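Local coordinates for tRNA (guanine-N(1)-)-methyltransferase (Corynebacterium diphtheriae, PDB 7KFF), which probably transfers a methyl group from S-adenosylmethionine to N1 of guanine 37 in tRNA, working as a knotted SPOUT-family dimer, at residues A[162-170]-A[197-206]; A[264-275]-A[290-299]. One frame throughout, in Å; residues are numbered along the deposited sequence.

Interaction 1 of 2, residues A[162-170]-A[197-206]; sequences IVFACGRYE and IGGEVAVLVI. With SAH (S-adenosyl-L-homocysteine), chain C.
Val203 CG1 stands over the centre of one face of the Phe164 ring, a CH-pi contact 3.8 Å from CG1 to the ring centroid, while Ile206 CG2 meets the same ring at its edge. The second flat group is the Arg168 guanidinium: Gly198 CA and the Ile197 carbonyl lie across one face, and Glu200 OE1 meets its edge, close to the guanidinium plane, while the carboxylate itself is turned 57° from that plane. Both Arg168 NE and Arg168 NH2 bond to the single oxygen Glu200 OE1, each at 2.9 Å, and both approach from the same face of the carboxylate. Bends at chi2 of Arg168 (-90°) and of Glu200 (79°) fold the two ends towards each other. Val203 CG2 touches both Phe164 CD2 and Cys166 SG, each at 3.6 Å.

In the loop after the strand a backbone bond adds to the salt bridge: Gly199 N donates to Gly167 O (2.9 Å), and Gly198 CA lies 3.2 Å from Gly167 O. Lacking side chains, Gly167 and Gly199 leave room for the ribose hydroxyls of S-adenosylhomocysteine, and Gly198 leaves it for Arg168. Here the loops after strand 161-165 and before helix 200-211 form part of the cofactor pocket in the SPOUT knot, and Glu208 of the second subunit bonds the amides of Ile197 and Gly198. The Arg168-Glu200 pair joins the first of these loops to the first turn of helix 200-211, next to the pocket. Arg168 takes one oxygen of the buried carboxylate; Thr23 on strand 17-23 and a water shared with Cys166 O take Glu200 OE2, so both oxygens have partners and the group's rotation is fixed.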
loop_
_atom_site.group_PDB
_atom_site.type_symbol
_atom_site.label_atom_id
_atom_site.label_comp_id
_atom_site.label_asym_id
_atom_site.label_seq_id
_atom_site.Cartn_x
_atom_site.Cartn_y
_atom_site.Cartn_z
ATOM N N ILE A 162 14.805 -9.131 7.859
ATOM C CA ILE A 162 13.526 -9.374 7.211
ATOM C C ILE A 162 13.789 -9.788 5.770
ATOM O O ILE A 162 14.499 -9.091 5.038
ATOM C CB ILE A 162 12.583 -8.160 7.279
ATOM C CG1 ILE A 162 12.416 -7.655 8.710
ATOM C CG2 ILE A 162 11.237 -8.555 6.677
ATOM C CD1 ILE A 162 11.525 -6.422 8.841
ATOM N N VAL A 163 13.217 -10.919 5.373
ATOM C CA VAL A 163 13.233 -11.411 4.002
ATOM C C VAL A 163 11.826 -11.259 3.449
ATOM O O VAL A 163 10.843 -11.528 4.154
ATOM C CB VAL A 163 13.724 -12.873 3.961
ATOM C CG1 VAL A 163 13.708 -13.401 2.544
ATOM C CG2 VAL A 163 15.132 -12.972 4.570
ATOM N N PHE A 164 11.733 -10.825 2.203
ATOM C CA PHE A 164 10.472 -10.686 1.487
ATOM C C PHE A 164 10.434 -11.614 0.282
ATOM O O PHE A 164 11.357 -11.603 -0.530
ATOM C CB PHE A 164 10.279 -9.259 0.978
ATOM C CG PHE A 164 10.177 -8.217 2.048
ATOM C CD1 PHE A 164 11.318 -7.633 2.553
ATOM C CD2 PHE A 164 8.947 -7.748 2.469
ATOM C CE1 PHE A 164 11.237 -6.614 3.493
ATOM C CE2 PHE A 164 8.857 -6.730 3.399
ATOM C CZ PHE A 164 10.010 -6.160 3.911
ATOM N N ALA A 165 9.358 -12.386 0.150
ATOM C CA ALA A 165 9.122 -13.252 -1.005
ATOM C C ALA A 165 8.039 -12.609 -1.860
ATOM O O ALA A 165 6.876 -12.585 -1.463
ATOM C CB ALA A 165 8.701 -14.650 -0.561
ATOM N N CYS A 166 8.415 -12.079 -3.025
ATOM C CA CYS A 166 7.496 -11.322 -3.869
ATOM C C CYS A 166 6.773 -12.198 -4.875
ATOM O O CYS A 166 7.394 -12.752 -5.782
ATOM C CB CYS A 166 8.213 -10.215 -4.631
ATOM S SG CYS A 166 9.048 -9.027 -3.583
ATOM N N GLY A 167 5.444 -12.278 -4.756
ATOM C CA GLY A 167 4.664 -13.029 -5.707
ATOM C C GLY A 167 4.287 -12.225 -6.940
ATOM O O GLY A 167 4.257 -10.990 -6.927
ATOM N N ARG A 168 4.005 -12.963 -8.003
ATOM C CA ARG A 168 3.430 -12.475 -9.243
ATOM C C ARG A 168 2.426 -13.540 -9.687
ATOM O O ARG A 168 2.397 -14.650 -9.138
ATOM C CB ARG A 168 4.532 -12.310 -10.302
ATOM C CG ARG A 168 5.483 -11.144 -10.047
ATOM C CD ARG A 168 4.993 -9.881 -10.691
ATOM N NE ARG A 168 5.556 -8.665 -10.119
ATOM C CZ ARG A 168 5.315 -7.447 -10.591
ATOM N NH1 ARG A 168 4.632 -7.274 -11.711
ATOM N NH2 ARG A 168 5.763 -6.387 -9.951
ATOM N N TYR A 169 1.607 -13.197 -10.685
ATOM C CA TYR A 169 0.688 -14.153 -11.299
ATOM C C TYR A 169 -0.356 -14.543 -10.250
ATOM O O TYR A 169 -0.965 -13.667 -9.634
ATOM C CB TYR A 169 1.463 -15.310 -11.928
ATOM C CG TYR A 169 2.671 -14.822 -12.703
ATOM C CD1 TYR A 169 2.585 -13.738 -13.587
ATOM C CD2 TYR A 169 3.908 -15.415 -12.515
ATOM C CE1 TYR A 169 3.707 -13.289 -14.281
ATOM C CE2 TYR A 169 5.022 -14.993 -13.217
ATOM C CZ TYR A 169 4.918 -13.921 -14.087
ATOM O OH TYR A 169 6.020 -13.479 -14.769
ATOM N N GLU A 170 -0.607 -15.840 -10.063
ATOM C CA GLU A 170 -1.573 -16.252 -9.044
ATOM C C GLU A 170 -0.968 -16.284 -7.651
ATOM O O GLU A 170 -1.690 -16.464 -6.662
ATOM C CB GLU A 170 -2.123 -17.636 -9.375
ATOM C CG GLU A 170 -2.892 -17.688 -10.684
ATOM C CD GLU A 170 -4.020 -16.679 -10.734
ATOM O OE1 GLU A 170 -3.985 -15.788 -11.613
ATOM O OE2 GLU A 170 -4.942 -16.785 -9.894
ATOM N N ILE A 197 -0.521 -6.049 -8.770
ATOM C CA ILE A 197 0.066 -6.922 -9.790
ATOM C C ILE A 197 1.132 -7.841 -9.197
ATOM O O ILE A 197 1.276 -9.006 -9.596
ATOM C CB ILE A 197 0.641 -6.076 -10.951
ATOM C CG1 ILE A 197 -0.415 -5.159 -11.569
ATOM C CG2 ILE A 197 1.279 -6.989 -12.010
ATOM C CD1 ILE A 197 0.132 -4.046 -12.427
ATOM N N GLY A 198 1.916 -7.322 -8.263
ATOM C CA GLY A 198 2.991 -8.094 -7.680
ATOM C C GLY A 198 3.262 -7.655 -6.260
ATOM O O GLY A 198 2.811 -6.599 -5.812
ATOM N N GLY A 199 4.031 -8.474 -5.562
ATOM C CA GLY A 199 4.408 -8.157 -4.195
ATOM C C GLY A 199 5.483 -7.106 -4.023
ATOM O O GLY A 199 5.635 -6.586 -2.912
ATOM N N GLU A 200 6.209 -6.757 -5.089
ATOM C CA GLU A 200 7.309 -5.798 -4.967
ATOM C C GLU A 200 6.860 -4.455 -4.386
ATOM O O GLU A 200 7.529 -3.900 -3.505
ATOM C CB GLU A 200 7.961 -5.584 -6.325
ATOM C CG GLU A 200 8.714 -6.821 -6.870
ATOM C CD GLU A 200 7.864 -7.920 -7.508
ATOM O OE1 GLU A 200 6.622 -7.803 -7.611
ATOM O OE2 GLU A 200 8.482 -8.921 -7.915
ATOM N N VAL A 201 5.749 -3.910 -4.881
ATOM C CA VAL A 201 5.304 -2.616 -4.371
ATOM C C VAL A 201 4.912 -2.724 -2.905
ATOM O O VAL A 201 5.099 -1.774 -2.137
ATOM C CB VAL A 201 4.188 -2.005 -5.237
ATOM C CG1 VAL A 201 2.854 -2.732 -5.069
ATOM C CG2 VAL A 201 4.028 -0.534 -4.935
ATOM N N ALA A 202 4.383 -3.871 -2.490
ATOM C CA ALA A 202 4.054 -4.053 -1.081
ATOM C C ALA A 202 5.306 -4.080 -0.216
ATOM O O ALA A 202 5.266 -3.612 0.925
ATOM C CB ALA A 202 3.257 -5.339 -0.910
ATOM N N VAL A 203 6.432 -4.587 -0.748
ATOM C CA VAL A 203 7.705 -4.488 -0.038
ATOM C C VAL A 203 8.069 -3.026 0.190
ATOM O O VAL A 203 8.475 -2.632 1.285
ATOM C CB VAL A 203 8.812 -5.230 -0.800
ATOM C CG1 VAL A 203 10.134 -5.016 -0.079
ATOM C CG2 VAL A 203 8.458 -6.709 -0.922
ATOM N N LEU A 204 7.938 -2.199 -0.847
ATOM C CA LEU A 204 8.262 -0.787 -0.681
ATOM C C LEU A 204 7.394 -0.132 0.394
ATOM O O LEU A 204 7.885 0.680 1.188
ATOM C CB LEU A 204 8.097 -0.059 -2.018
ATOM C CG LEU A 204 8.992 -0.512 -3.183
ATOM C CD1 LEU A 204 8.673 0.302 -4.412
ATOM C CD2 LEU A 204 10.448 -0.399 -2.813
ATOM N N VAL A 205 6.099 -0.481 0.430
ATOM C CA VAL A 205 5.183 0.056 1.432
ATOM C C VAL A 205 5.627 -0.342 2.828
ATOM O O VAL A 205 5.761 0.500 3.729
ATOM C CB VAL A 205 3.751 -0.412 1.144
ATOM C CG1 VAL A 205 2.856 -0.149 2.340
ATOM C CG2 VAL A 205 3.194 0.254 -0.112
ATOM N N ILE A 206 5.835 -1.635 3.039
ATOM C CA ILE A 206 6.189 -2.132 4.366
ATOM C C ILE A 206 7.541 -1.578 4.796
ATOM O O ILE A 206 7.731 -1.167 5.951
ATOM C CB ILE A 206 6.145 -3.669 4.376
ATOM C CG1 ILE A 206 4.706 -4.170 4.199
ATOM C CG2 ILE A 206 6.745 -4.199 5.659
ATOM C CD1 ILE A 206 4.595 -5.647 3.821
HETATM N N SAH C . -5.487 -14.270 -7.715
HETATM C CA SAH C . -4.870 -13.572 -6.605
HETATM C CB SAH C . -4.042 -12.454 -7.199
HETATM C CG SAH C . -2.554 -12.520 -6.905
HETATM S SD SAH C . -1.986 -10.874 -7.281
HETATM C C SAH C . -5.858 -12.964 -5.624
HETATM O O SAH C . -6.655 -12.100 -5.980
HETATM O OXT SAH C . -5.853 -13.311 -4.444
HETATM C "C5'" SAH C . -0.253 -11.262 -7.485
HETATM C "C4'" SAH C . 0.608 -10.932 -6.283
HETATM O "O4'" SAH C . 0.576 -9.535 -5.994
HETATM C "C3'" SAH C . 0.258 -11.618 -4.953
HETATM O "O3'" SAH C . 0.671 -12.936 -4.933
HETATM C "C2'" SAH C . 0.980 -10.701 -3.965
HETATM O "O2'" SAH C . 2.363 -10.958 -3.946
HETATM C "C1'" SAH C . 0.752 -9.346 -4.600
HETATM N N9 SAH C . -0.452 -8.670 -4.082
HETATM C C8 SAH C . -1.624 -8.412 -4.759
HETATM N N7 SAH C . -2.447 -7.708 -3.962
HETATM C C5 SAH C . -1.819 -7.531 -2.767
HETATM C C6 SAH C . -2.186 -6.899 -1.588
HETATM N N6 SAH C . -3.378 -6.297 -1.397
HETATM N N1 SAH C . -1.288 -6.893 -0.545
HETATM C C2 SAH C . -0.056 -7.485 -0.683
HETATM N N3 SAH C . 0.323 -8.100 -1.839
HETATM C C4 SAH C . -0.557 -8.116 -2.849
HETATM O O HOH W 1 8.591 -11.649 -8.109
HETATM O O HOH W 2 1.080 -10.571 -11.793
#

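Interaction 2 of 2, residues A[264-275]-A[290-299]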
loop_
_atom_site.group_PDB
_atom_site.type_symbol
_atom_site.label_atom_id
_atom_site.label_comp_id
_atom_site.label_asym_id
_atom_site.label_seq_id
_atom_site.Cartn_x
_atom_site.Cartn_y
_atom_site.Cartn_z
ATOM N N ARG A 264 -6.572 22.509 21.449
ATOM C CA ARG A 264 -7.961 22.072 21.343
ATOM C C ARG A 264 -8.419 22.050 19.890
ATOM O O ARG A 264 -9.117 21.121 19.468
ATOM C CB ARG A 264 -8.882 22.967 22.174
ATOM C CG ARG A 264 -10.361 22.577 22.080
ATOM C CD ARG A 264 -10.607 21.144 22.572
ATOM N NE ARG A 264 -11.909 20.629 22.155
ATOM C CZ ARG A 264 -12.291 19.363 22.294
ATOM N NH1 ARG A 264 -11.469 18.478 22.841
ATOM N NH2 ARG A 264 -13.489 18.987 21.875
ATOM N N TRP A 265 -8.036 23.065 19.110
ATOM C CA TRP A 265 -8.369 23.087 17.691
ATOM C C TRP A 265 -7.826 21.852 16.991
ATOM O O TRP A 265 -8.521 21.234 16.181
ATOM C CB TRP A 265 -7.831 24.370 17.045
ATOM C CG TRP A 265 -8.035 24.438 15.542
ATOM C CD1 TRP A 265 -9.104 24.969 14.875
ATOM C CD2 TRP A 265 -7.138 23.957 14.536
ATOM N NE1 TRP A 265 -8.932 24.842 13.518
ATOM C CE2 TRP A 265 -7.728 24.230 13.285
ATOM C CE3 TRP A 265 -5.892 23.329 14.573
ATOM C CZ2 TRP A 265 -7.119 23.887 12.082
ATOM C CZ3 TRP A 265 -5.284 22.990 13.368
ATOM C CH2 TRP A 265 -5.903 23.264 12.146
ATOM N N ARG A 266 -6.587 21.467 17.300
ATOM C CA ARG A 266 -6.008 20.299 16.651
ATOM C C ARG A 266 -6.815 19.049 16.978
ATOM O O ARG A 266 -7.058 18.212 16.109
ATOM C CB ARG A 266 -4.553 20.102 17.075
ATOM C CG ARG A 266 -3.566 21.189 16.654
ATOM C CD ARG A 266 -2.158 20.619 16.688
ATOM N NE ARG A 266 -1.141 21.485 17.281
ATOM C CZ ARG A 266 -0.399 22.360 16.606
ATOM N NH1 ARG A 266 0.513 23.079 17.243
ATOM N NH2 ARG A 266 -0.576 22.534 15.302
ATOM N N ARG A 267 -7.262 18.920 18.228
ATOM C CA ARG A 267 -8.078 17.770 18.609
ATOM C C ARG A 267 -9.416 17.782 17.877
ATOM O O ARG A 267 -9.848 16.758 17.332
ATOM C CB ARG A 267 -8.288 17.763 20.117
ATOM C CG ARG A 267 -9.212 16.688 20.615
ATOM C CD ARG A 267 -8.472 15.421 20.857
ATOM N NE ARG A 267 -9.344 14.372 21.375
ATOM C CZ ARG A 267 -8.992 13.097 21.432
ATOM N NH1 ARG A 267 -7.788 12.729 21.014
ATOM N NH2 ARG A 267 -9.844 12.199 21.892
ATOM N N GLU A 268 -10.084 18.937 17.848
ATOM C CA GLU A 268 -11.341 19.038 17.111
ATOM C C GLU A 268 -11.164 18.633 15.654
ATOM O O GLU A 268 -11.973 17.882 15.100
ATOM C CB GLU A 268 -11.894 20.455 17.210
ATOM C CG GLU A 268 -12.368 20.824 18.611
ATOM C CD GLU A 268 -12.763 22.299 18.734
ATOM O OE1 GLU A 268 -12.508 23.084 17.788
ATOM O OE2 GLU A 268 -13.317 22.672 19.775
ATOM N N GLN A 269 -10.116 19.130 15.015
ATOM C CA GLN A 269 -9.935 18.845 13.599
ATOM C C GLN A 269 -9.647 17.373 13.357
ATOM O O GLN A 269 -10.024 16.836 12.314
ATOM C CB GLN A 269 -8.809 19.712 13.047
ATOM C CG GLN A 269 -9.162 21.181 12.979
ATOM C CD GLN A 269 -10.302 21.441 12.019
ATOM O OE1 GLN A 269 -10.245 21.031 10.855
ATOM N NE2 GLN A 269 -11.333 22.116 12.487
ATOM N N SER A 270 -8.977 16.719 14.304
ATOM C CA SER A 270 -8.774 15.278 14.221
ATOM C C SER A 270 -10.089 14.525 14.398
ATOM O O SER A 270 -10.390 13.597 13.630
ATOM C CB SER A 270 -7.724 14.883 15.255
ATOM O OG SER A 270 -7.587 13.498 15.367
ATOM N N LEU A 271 -10.914 14.944 15.356
ATOM C CA LEU A 271 -12.238 14.344 15.492
ATOM C C LEU A 271 -13.067 14.567 14.233
ATOM O O LEU A 271 -13.772 13.659 13.776
ATOM C CB LEU A 271 -12.978 14.956 16.676
ATOM C CG LEU A 271 -12.425 14.606 18.052
ATOM C CD1 LEU A 271 -12.990 15.520 19.120
ATOM C CD2 LEU A 271 -12.734 13.137 18.377
ATOM N N LYS A 272 -12.993 15.774 13.659
ATOM C CA LYS A 272 -13.797 16.103 12.487
ATOM C C LYS A 272 -13.365 15.270 11.283
ATOM O O LYS A 272 -14.207 14.702 10.578
ATOM C CB LYS A 272 -13.656 17.596 12.181
ATOM C CG LYS A 272 -14.390 18.080 10.952
ATOM C CD LYS A 272 -14.291 19.612 10.876
ATOM C CE LYS A 272 -14.999 20.192 9.664
ATOM N NZ LYS A 272 -14.081 20.297 8.508
ATOM N N ARG A 273 -12.052 15.174 11.037
ATOM C CA ARG A 273 -11.586 14.388 9.902
ATOM C C ARG A 273 -11.980 12.931 10.090
ATOM O O ARG A 273 -12.409 12.271 9.140
ATOM C CB ARG A 273 -10.073 14.523 9.726
ATOM C CG ARG A 273 -9.491 13.703 8.555
ATOM C CD ARG A 273 -9.975 14.185 7.194
ATOM N NE ARG A 273 -9.324 15.436 6.813
ATOM C CZ ARG A 273 -8.201 15.525 6.105
ATOM N NH1 ARG A 273 -7.696 16.723 5.826
ATOM N NH2 ARG A 273 -7.590 14.428 5.659
ATOM N N THR A 274 -11.856 12.415 11.317
ATOM C CA THR A 274 -12.227 11.020 11.562
ATOM C C THR A 274 -13.727 10.813 11.357
ATOM O O THR A 274 -14.147 9.827 10.740
ATOM C CB THR A 274 -11.796 10.604 12.973
ATOM O OG1 THR A 274 -10.398 10.875 13.155
ATOM C CG2 THR A 274 -12.071 9.118 13.204
ATOM N N TRP A 275 -14.544 11.736 11.858
ATOM C CA TRP A 275 -15.978 11.646 11.635
ATOM C C TRP A 275 -16.317 11.687 10.150
ATOM O O TRP A 275 -17.173 10.927 9.687
ATOM C CB TRP A 275 -16.677 12.789 12.362
ATOM C CG TRP A 275 -18.142 12.828 12.122
ATOM C CD1 TRP A 275 -19.091 12.027 12.682
ATOM C CD2 TRP A 275 -18.833 13.709 11.234
ATOM N NE1 TRP A 275 -20.335 12.366 12.210
ATOM C CE2 TRP A 275 -20.204 13.394 11.316
ATOM C CE3 TRP A 275 -18.428 14.737 10.385
ATOM C CZ2 TRP A 275 -21.167 14.070 10.578
ATOM C CZ3 TRP A 275 -19.389 15.408 9.651
ATOM C CH2 TRP A 275 -20.741 15.070 9.751
ATOM N N HIS A 290 -16.345 16.580 26.174
ATOM C CA HIS A 290 -15.863 17.602 25.251
ATOM C C HIS A 290 -15.864 17.067 23.825
ATOM O O HIS A 290 -16.379 17.711 22.899
ATOM C CB HIS A 290 -14.464 18.057 25.673
ATOM C CG HIS A 290 -14.158 19.483 25.339
ATOM N ND1 HIS A 290 -13.042 20.133 25.822
ATOM C CD2 HIS A 290 -14.809 20.382 24.562
ATOM C CE1 HIS A 290 -13.021 21.371 25.361
ATOM N NE2 HIS A 290 -14.082 21.548 24.594
ATOM N N ASP A 291 -15.302 15.874 23.634
ATOM C CA ASP A 291 -15.181 15.319 22.292
ATOM C C ASP A 291 -16.524 14.829 21.776
ATOM O O ASP A 291 -16.840 15.002 20.597
ATOM C CB ASP A 291 -14.176 14.171 22.302
ATOM C CG ASP A 291 -12.752 14.631 22.608
ATOM O OD1 ASP A 291 -12.482 15.848 22.586
ATOM O OD2 ASP A 291 -11.906 13.762 22.870
ATOM N N GLN A 292 -17.325 14.209 22.646
ATOM C CA GLN A 292 -18.625 13.704 22.217
ATOM C C GLN A 292 -19.549 14.849 21.830
ATOM O O GLN A 292 -20.241 14.777 20.804
ATOM C CB GLN A 292 -19.231 12.851 23.330
ATOM C CG GLN A 292 -20.566 12.214 22.979
ATOM C CD GLN A 292 -20.452 11.185 21.879
ATOM O OE1 GLN A 292 -19.475 10.459 21.787
ATOM N NE2 GLN A 292 -21.462 11.127 21.032
ATOM N N ALA A 293 -19.544 15.927 22.609
ATOM C CA ALA A 293 -20.368 17.079 22.264
ATOM C C ALA A 293 -19.928 17.703 20.948
ATOM O O ALA A 293 -20.766 18.134 20.146
ATOM C CB ALA A 293 -20.325 18.108 23.387
ATOM N N TYR A 294 -18.617 17.749 20.694
ATOM C CA TYR A 294 -18.135 18.300 19.436
ATOM C C TYR A 294 -18.627 17.460 18.264
ATOM O O TYR A 294 -19.111 17.987 17.254
ATOM C CB TYR A 294 -16.609 18.362 19.447
ATOM C CG TYR A 294 -16.067 18.883 18.145
ATOM C CD1 TYR A 294 -16.110 20.239 17.849
ATOM C CD2 TYR A 294 -15.537 18.017 17.201
ATOM C CE1 TYR A 294 -15.629 20.719 16.651
ATOM C CE2 TYR A 294 -15.061 18.485 16.004
ATOM C CZ TYR A 294 -15.102 19.834 15.733
ATOM O OH TYR A 294 -14.618 20.300 14.532
ATOM N N VAL A 295 -18.502 16.137 18.380
ATOM C CA VAL A 295 -18.927 15.259 17.293
ATOM C C VAL A 295 -20.436 15.338 17.081
ATOM O O VAL A 295 -20.916 15.325 15.940
ATOM C CB VAL A 295 -18.437 13.824 17.547
ATOM C CG1 VAL A 295 -19.042 12.874 16.540
ATOM C CG2 VAL A 295 -16.920 13.787 17.472
ATOM N N GLU A 296 -21.209 15.434 18.164
ATOM C CA GLU A 296 -22.651 15.603 18.014
ATOM C C GLU A 296 -22.988 16.892 17.277
ATOM O O GLU A 296 -23.987 16.948 16.551
ATOM C CB GLU A 296 -23.327 15.576 19.388
ATOM C CG GLU A 296 -23.466 14.175 19.973
ATOM C CD GLU A 296 -23.840 14.173 21.448
ATOM O OE1 GLU A 296 -23.995 15.267 22.039
ATOM O OE2 GLU A 296 -23.968 13.069 22.019
ATOM N N GLY A 297 -22.172 17.934 17.445
ATOM C CA GLY A 297 -22.378 19.155 16.687
ATOM C C GLY A 297 -22.149 18.967 15.203
ATOM O O GLY A 297 -22.790 19.633 14.383
ATOM N N LEU A 298 -21.246 18.060 14.836
ATOM C CA LEU A 298 -21.056 17.738 13.426
ATOM C C LEU A 298 -22.275 17.016 12.868
ATOM O O LEU A 298 -22.703 17.284 11.740
ATOM C CB LEU A 298 -19.820 16.855 13.256
ATOM C CG LEU A 298 -18.510 17.394 13.812
ATOM C CD1 LEU A 298 -17.395 16.349 13.670
ATOM C CD2 LEU A 298 -18.127 18.692 13.128
ATOM N N ARG A 299 -22.836 16.084 13.643
ATOM C CA ARG A 299 -23.982 15.312 13.177
ATOM C C ARG A 299 -25.217 16.184 12.992
ATOM O O ARG A 299 -26.062 15.881 12.141
ATOM C CB ARG A 299 -24.255 14.164 14.154
ATOM C CG ARG A 299 -23.153 13.107 14.169
ATOM C CD ARG A 299 -23.233 12.180 15.381
ATOM N NE ARG A 299 -22.159 11.185 15.368
ATOM C CZ ARG A 299 -21.815 10.426 16.407
ATOM N NH1 ARG A 299 -22.453 10.543 17.563
ATOM N NH2 ARG A 299 -20.823 9.553 16.288
#
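Arg264 and Arg267 meet Asp291, which gathers the charged interactions between the two helices. Asp291 OD1 takes Arg264 NH1 at 2.8 Å, almost in line with the C-O bond and with guanidinium and carboxylate nearly coplanar; Arg264 NH2 adds a weak second bond. Asp291 OD2 is gripped side-on by Arg267 NH2 at 2.8 Å and Arg267 NE at 3.0 Å, both from one face of the carboxylate. Two arginines one helical turn apart thus share one acid, which probably keeps it ionised, and Glu268 extends the network through a weak salt bridge to Arg264 NE.

Stacking comes next. The Arg264 guanidinium lies flat on the His290 imidazole, centres 3.5 Å apart and planes at 12°, so that Asp291 holds its edge while His290 covers a face. A bend at chi2 (60°) turns the arginine's end towards the other helix.

Segments 264-275 and 290-299 cross at -49°, their axes 10.0 Å apart at closest approach, and Tyr294 enters helix 259-277 as a knob, in a hole lined by Arg264, Glu268, Leu271 and Lys272. This helical pair belongs to the C-terminal part of the chain, away from the knotted sheet, and Leu282 of helix 279-283 packs on Leu271 and Trp275 of helix 259-277.

CH-pi and apolar contacts complete the interface. Glu268 CB lies over one face of the Tyr294 ring, with its carboxylate nearly parallel to that ring, while Leu271 CB approaches both Tyr294 CD2 and Val295 CG2. Towards the C-terminal ends, Leu298 CB rests 3.7 Å from the centroid of the six-membered ring of Trp275, and Leu298 CD1 reaches Lys272 CA. Val295 CG1 touches Trp275 CD1 at 4.0 Å.

In the fold
Interaction 1 lies in the core of the knotted domain, joining a strand of the parallel sheet and its loop to a helix; interaction 2 joins two helices in the C-terminal part of the chain, only partly buried. The contacts share no element, and their nearest atoms are about 18 Å apart. Each has an arginine-carboxylate bridge, but in 162-170/197-206 it is a single enclosed pair beside the cofactor, whereas in 264-275/290-299 it spreads into a network at a more exposed helix face, with aromatic packing alongside. Both touch the second subunit: interaction 1 through the amides of Ile197 and Gly198, interaction 2 through Arg273, which bonds the carbonyl of Ala144 of that subunit.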